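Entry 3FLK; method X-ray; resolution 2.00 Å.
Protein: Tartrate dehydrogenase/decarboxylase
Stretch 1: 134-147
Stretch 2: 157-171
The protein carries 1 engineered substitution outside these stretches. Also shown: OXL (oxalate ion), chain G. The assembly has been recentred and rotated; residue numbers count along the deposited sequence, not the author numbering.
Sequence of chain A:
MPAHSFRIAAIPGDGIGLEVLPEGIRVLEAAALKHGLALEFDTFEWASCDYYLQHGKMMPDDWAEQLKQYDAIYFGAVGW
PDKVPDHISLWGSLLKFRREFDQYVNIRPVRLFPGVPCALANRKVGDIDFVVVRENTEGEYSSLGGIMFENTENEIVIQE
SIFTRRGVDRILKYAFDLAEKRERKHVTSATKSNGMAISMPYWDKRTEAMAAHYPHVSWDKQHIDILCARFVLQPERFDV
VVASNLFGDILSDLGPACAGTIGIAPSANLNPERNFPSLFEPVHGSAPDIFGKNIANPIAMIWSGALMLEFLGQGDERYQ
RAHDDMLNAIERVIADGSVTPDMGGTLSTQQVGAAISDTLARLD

Stretch 1 134-147: RENTEGEYSSLGGI
Stretch 2 157-171: VIQESIFTRRGVDRI

The contact is an antiparallel backbone pairing with a looped segment around Glu 140 to Ser 143, followed by a carboxylate that binds the helix N-cap residue, Thr 164. Strand 157-164 runs at 173° to strand 145-147, with axes 4.7 Å apart at closest approach, and leads directly into helix 165-171.

The register is fixed by Gly 145 opposite Gln 159, Gly 146 opposite Ile 158 and Ile 147 opposite Val 157. Gly 146 and Ile 158 form the hydrogen-bonded pair: Gly 146 N to Ile 158 O and Ile 158 N to Gly 146 O are both 2.9 Å, at 161° and 175°. Glu 160 N adds a nearly straight bond to Leu 144 O (2.9 Å, 171°). Phi/psi of 130/-139 at Gly 145 and 152/-164 at Gly 146 call for glycine; at Gly 145 an ideal CB would also lie 2.0 Å from Ile 158 O. On the face shared by Ile 147 and Val 157, Ile 147 (chi1 t, chi2 t) places CD1 3.8 Å from Val 157 CG2 (chi1 t). Separately, Leu 144 (m, t) places CD1 3.5 Å from Ile 162 CG1 (m, m).

In the segment between, Ser 142 (chi1 t) ties the two stretches: its OG donates to Glu 160 O at 2.7 Å and accepts from Leu 144 N at 2.9 Å.

A single bridge also joins Gly 139 and Ile 162. Gly 139 N to Ile 162 O is 2.8 Å, whereas the return bond from Ile 162 N to Gly 139 O is weak, at 3.4 Å and 139°. Gly 139, at phi/psi 87/-137, lays its CA over the face of the Phe 163 ring (chi1 m, chi2 -99°), 3.7 Å from the centroid and 21° off the normal.

Glu 138 (chi1 p, chi2 t) points toward the second stretch and engages Thr 164 twice: Thr 164 N donates to Glu 138 OE1 (2.9 Å, 168°), and Thr 164 OG1 donates to Glu 138 OE2 (2.7 Å). The same Thr 164 OG1 (chi1 p) caps the helix by accepting from Gly 167 N at 3.0 Å. An ideal CB on Gly 167 would fall 2.2 Å from Glu 138 OE2.

Farther along the helix, Arg 170 NH2 donates to Thr 137 OG1 (3.2 Å, 141°), which itself donates to Glu 135 OE2 at 2.7 Å. A water donates to Glu 135 OE2 (2.6 Å) and Gly 167 O (2.7 Å) and accepts from Arg 170 NE (2.9 Å). Ile 171 (t, p) packs its CG1 3.8 Å from Glu 135 CA.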

# COMPACT_ATOMS: atom_id res chain seq x y z
N ARG A 134 3.64 -13.18 -4.86
CA ARG A 134 2.42 -12.92 -4.11
C ARG A 134 1.66 -14.21 -3.81
O ARG A 134 1.38 -14.99 -4.72
CB ARG A 134 1.54 -11.93 -4.89
CG ARG A 134 0.13 -11.73 -4.35
CD ARG A 134 -0.76 -11.10 -5.41
NE ARG A 134 -2.13 -10.90 -4.94
CZ ARG A 134 -3.15 -10.57 -5.73
NH1 ARG A 134 -2.97 -10.40 -7.03
NH2 ARG A 134 -4.36 -10.40 -5.20
N GLU A 135 1.32 -14.42 -2.54
CA GLU A 135 0.48 -15.54 -2.14
C GLU A 135 -0.91 -15.35 -2.75
O GLU A 135 -1.49 -14.27 -2.66
CB GLU A 135 0.39 -15.65 -0.61
CG GLU A 135 -0.00 -17.04 -0.10
CD GLU A 135 -1.43 -17.43 -0.47
OE1 GLU A 135 -2.35 -16.61 -0.27
OE2 GLU A 135 -1.62 -18.56 -0.98
N ASN A 136 -1.43 -16.41 -3.36
CA ASN A 136 -2.55 -16.29 -4.28
C ASN A 136 -3.82 -17.08 -3.92
O ASN A 136 -4.78 -17.10 -4.70
CB ASN A 136 -2.07 -16.67 -5.69
CG ASN A 136 -2.76 -15.90 -6.79
OD1 ASN A 136 -3.10 -14.73 -6.64
ND2 ASN A 136 -2.93 -16.55 -7.94
N THR A 137 -3.83 -17.74 -2.76
CA THR A 137 -4.95 -18.64 -2.40
C THR A 137 -5.61 -18.41 -1.03
O THR A 137 -6.66 -19.00 -0.74
CB THR A 137 -4.56 -20.14 -2.50
OG1 THR A 137 -3.47 -20.41 -1.61
CG2 THR A 137 -4.19 -20.54 -3.92
N GLU A 138 -5.00 -17.59 -0.19
CA GLU A 138 -5.52 -17.36 1.17
C GLU A 138 -5.26 -15.92 1.63
O GLU A 138 -5.15 -15.01 0.80
CB GLU A 138 -4.95 -18.40 2.16
CG GLU A 138 -3.41 -18.47 2.23
CD GLU A 138 -2.89 -19.49 3.24
OE1 GLU A 138 -2.01 -19.13 4.05
OE2 GLU A 138 -3.35 -20.66 3.23
N GLY A 139 -5.20 -15.71 2.94
CA GLY A 139 -4.85 -14.40 3.48
C GLY A 139 -6.01 -13.45 3.67
O GLY A 139 -7.08 -13.84 4.13
N GLU A 140 -5.78 -12.19 3.30
CA GLU A 140 -6.73 -11.10 3.55
C GLU A 140 -7.92 -11.10 2.61
O GLU A 140 -8.99 -10.59 2.95
CB GLU A 140 -6.02 -9.74 3.49
CG GLU A 140 -4.76 -9.63 4.34
CD GLU A 140 -3.48 -10.00 3.59
OE1 GLU A 140 -3.53 -10.81 2.63
OE2 GLU A 140 -2.41 -9.48 3.97
N TYR A 141 -7.74 -11.65 1.41
CA TYR A 141 -8.84 -11.72 0.45
C TYR A 141 -9.76 -12.86 0.80
O TYR A 141 -9.42 -14.04 0.66
CB TYR A 141 -8.33 -11.79 -0.99
CG TYR A 141 -7.74 -10.48 -1.48
CD1 TYR A 141 -7.95 -9.29 -0.76
CD2 TYR A 141 -7.02 -10.41 -2.67
CE1 TYR A 141 -7.43 -8.08 -1.21
CE2 TYR A 141 -6.49 -9.20 -3.12
CZ TYR A 141 -6.70 -8.05 -2.39
OH TYR A 141 -6.18 -6.85 -2.84
N SER A 142 -10.95 -12.49 1.27
CA SER A 142 -11.83 -13.43 1.93
C SER A 142 -13.29 -13.08 1.70
O SER A 142 -13.65 -11.91 1.52
CB SER A 142 -11.52 -13.41 3.43
OG SER A 142 -12.50 -14.11 4.18
N SER A 143 -14.13 -14.11 1.70
CA SER A 143 -15.57 -13.94 1.69
C SER A 143 -16.16 -14.56 2.96
O SER A 143 -17.35 -14.90 3.02
CB SER A 143 -16.18 -14.57 0.43
OG SER A 143 -15.85 -15.94 0.35
N LEU A 144 -15.32 -14.69 3.98
CA LEU A 144 -15.72 -15.26 5.27
C LEU A 144 -16.09 -14.16 6.25
O LEU A 144 -15.35 -13.18 6.41
CB LEU A 144 -14.60 -16.12 5.86
CG LEU A 144 -13.86 -17.09 4.95
CD1 LEU A 144 -12.53 -17.45 5.57
CD2 LEU A 144 -14.68 -18.33 4.66
N GLY A 145 -17.23 -14.33 6.90
CA GLY A 145 -17.74 -13.37 7.86
C GLY A 145 -19.18 -13.04 7.57
O GLY A 145 -19.96 -13.93 7.22
N GLY A 146 -19.53 -11.77 7.69
CA GLY A 146 -20.89 -11.32 7.41
C GLY A 146 -21.30 -10.09 8.20
O GLY A 146 -20.46 -9.39 8.77
N ILE A 147 -22.61 -9.85 8.23
CA ILE A 147 -23.18 -8.66 8.84
C ILE A 147 -24.19 -9.01 9.95
O ILE A 147 -25.01 -9.91 9.78
CB ILE A 147 -23.80 -7.72 7.77
CG1 ILE A 147 -24.28 -6.40 8.38
CG2 ILE A 147 -24.91 -8.44 6.99
CD1 ILE A 147 -24.40 -5.26 7.37
N VAL A 157 -19.99 -5.44 10.96
CA VAL A 157 -19.49 -6.22 9.82
C VAL A 157 -18.18 -6.91 10.20
O VAL A 157 -17.25 -6.27 10.68
CB VAL A 157 -19.31 -5.33 8.57
CG1 VAL A 157 -18.55 -6.07 7.47
CG2 VAL A 157 -20.66 -4.87 8.05
N ILE A 158 -18.14 -8.23 10.00
CA ILE A 158 -16.97 -9.04 10.33
C ILE A 158 -16.38 -9.68 9.07
O ILE A 158 -17.11 -10.19 8.22
CB ILE A 158 -17.32 -10.15 11.35
CG1 ILE A 158 -18.09 -9.56 12.53
CG2 ILE A 158 -16.05 -10.85 11.84
CD1 ILE A 158 -19.16 -10.46 13.06
N GLN A 159 -15.05 -9.64 8.98
CA GLN A 159 -14.32 -10.19 7.85
C GLN A 159 -13.13 -11.01 8.38
O GLN A 159 -12.28 -10.48 9.08
CB GLN A 159 -13.83 -9.04 6.97
CG GLN A 159 -12.94 -9.44 5.79
CD GLN A 159 -13.73 -9.91 4.60
OE1 GLN A 159 -13.91 -11.11 4.39
NE2 GLN A 159 -14.22 -8.96 3.80
N GLU A 160 -13.08 -12.30 8.04
CA GLU A 160 -12.00 -13.18 8.51
C GLU A 160 -10.84 -13.27 7.54
O GLU A 160 -11.04 -13.29 6.32
CB GLU A 160 -12.51 -14.60 8.79
CG GLU A 160 -13.27 -14.76 10.09
CD GLU A 160 -14.75 -14.54 9.91
OE1 GLU A 160 -15.37 -15.29 9.13
OE2 GLU A 160 -15.31 -13.63 10.56
N SER A 161 -9.62 -13.31 8.08
CA SER A 161 -8.41 -13.58 7.30
C SER A 161 -7.82 -14.91 7.76
O SER A 161 -7.58 -15.11 8.95
CB SER A 161 -7.38 -12.47 7.48
OG SER A 161 -7.78 -11.27 6.85
N ILE A 162 -7.58 -15.81 6.80
CA ILE A 162 -7.05 -17.14 7.11
C ILE A 162 -5.65 -17.33 6.53
O ILE A 162 -5.44 -17.12 5.33
CB ILE A 162 -7.97 -18.27 6.58
CG1 ILE A 162 -9.43 -18.04 6.98
CG2 ILE A 162 -7.46 -19.65 7.03
CD1 ILE A 162 -9.72 -18.09 8.46
N PHE A 163 -4.72 -17.71 7.39
CA PHE A 163 -3.38 -18.12 6.97
C PHE A 163 -3.13 -19.54 7.49
O PHE A 163 -3.48 -19.85 8.64
CB PHE A 163 -2.32 -17.15 7.51
CG PHE A 163 -2.43 -15.76 6.94
CD1 PHE A 163 -1.61 -15.35 5.90
CD2 PHE A 163 -3.35 -14.85 7.46
CE1 PHE A 163 -1.70 -14.06 5.37
CE2 PHE A 163 -3.45 -13.55 6.94
CZ PHE A 163 -2.62 -13.16 5.90
N THR A 164 -2.56 -20.39 6.65
CA THR A 164 -2.25 -21.77 7.04
C THR A 164 -0.75 -22.01 6.94
O THR A 164 -0.06 -21.32 6.19
CB THR A 164 -2.99 -22.82 6.16
OG1 THR A 164 -2.58 -22.68 4.79
CG2 THR A 164 -4.50 -22.65 6.26
N ARG A 165 -0.23 -22.97 7.71
CA ARG A 165 1.18 -23.35 7.59
C ARG A 165 1.50 -23.82 6.17
O ARG A 165 2.52 -23.44 5.61
CB ARG A 165 1.58 -24.43 8.60
CG ARG A 165 3.06 -24.77 8.53
CD ARG A 165 3.49 -25.78 9.59
NE ARG A 165 3.70 -25.14 10.88
CZ ARG A 165 4.56 -25.56 11.81
NH1 ARG A 165 5.32 -26.63 11.59
NH2 ARG A 165 4.67 -24.90 12.95
N ARG A 166 0.61 -24.64 5.61
CA ARG A 166 0.78 -25.17 4.26
C ARG A 166 0.92 -24.05 3.22
O ARG A 166 1.89 -24.02 2.47
CB ARG A 166 -0.37 -26.11 3.88
CG ARG A 166 -0.38 -27.41 4.68
CD ARG A 166 -1.39 -28.40 4.12
NE ARG A 166 -1.36 -29.67 4.84
CZ ARG A 166 -2.17 -29.98 5.86
NH1 ARG A 166 -3.08 -29.12 6.29
NH2 ARG A 166 -2.05 -31.17 6.45
N GLY A 167 -0.04 -23.12 3.22
CA GLY A 167 -0.04 -21.99 2.29
C GLY A 167 1.09 -20.99 2.49
O GLY A 167 1.67 -20.49 1.52
N VAL A 168 1.39 -20.68 3.75
CA VAL A 168 2.46 -19.75 4.07
C VAL A 168 3.83 -20.34 3.71
O VAL A 168 4.65 -19.69 3.05
CB VAL A 168 2.40 -19.27 5.55
CG1 VAL A 168 3.68 -18.57 5.96
CG2 VAL A 168 1.19 -18.34 5.76
N ASP A 169 4.08 -21.59 4.13
CA ASP A 169 5.36 -22.25 3.85
C ASP A 169 5.67 -22.37 2.36
O ASP A 169 6.79 -22.12 1.94
CB ASP A 169 5.42 -23.62 4.53
CG ASP A 169 5.73 -23.54 6.02
OD1 ASP A 169 5.88 -22.42 6.54
OD2 ASP A 169 5.84 -24.61 6.66
N ARG A 170 4.66 -22.75 1.57
CA ARG A 170 4.87 -22.99 0.14
C ARG A 170 5.16 -21.73 -0.68
O ARG A 170 5.93 -21.78 -1.64
CB ARG A 170 3.72 -23.81 -0.47
CG ARG A 170 2.37 -23.12 -0.52
CD ARG A 170 1.32 -24.05 -1.08
NE ARG A 170 0.02 -23.41 -1.20
CZ ARG A 170 -1.06 -23.97 -1.74
NH1 ARG A 170 -1.00 -25.20 -2.23
NH2 ARG A 170 -2.20 -23.29 -1.79
N ILE A 171 4.56 -20.60 -0.31
CA ILE A 171 4.87 -19.33 -0.97
C ILE A 171 6.26 -18.83 -0.58
O ILE A 171 7.00 -18.32 -1.42
CB ILE A 171 3.76 -18.23 -0.77
CG1 ILE A 171 3.94 -17.08 -1.77
CG2 ILE A 171 3.72 -17.71 0.66
CD1 ILE A 171 3.61 -17.45 -3.22
C1 OXL G . -6.36 -7.40 -8.07
C2 OXL G . -5.20 -8.19 -8.51
O1 OXL G . -6.26 -6.15 -8.04
O2 OXL G . -5.27 -9.44 -8.53
O3 OXL G . -7.41 -8.00 -7.72
O4 OXL G . -4.16 -7.58 -8.86
O HOH W 1 0.13 -20.52 -0.74
O HOH W 2 -9.70 -10.05 5.48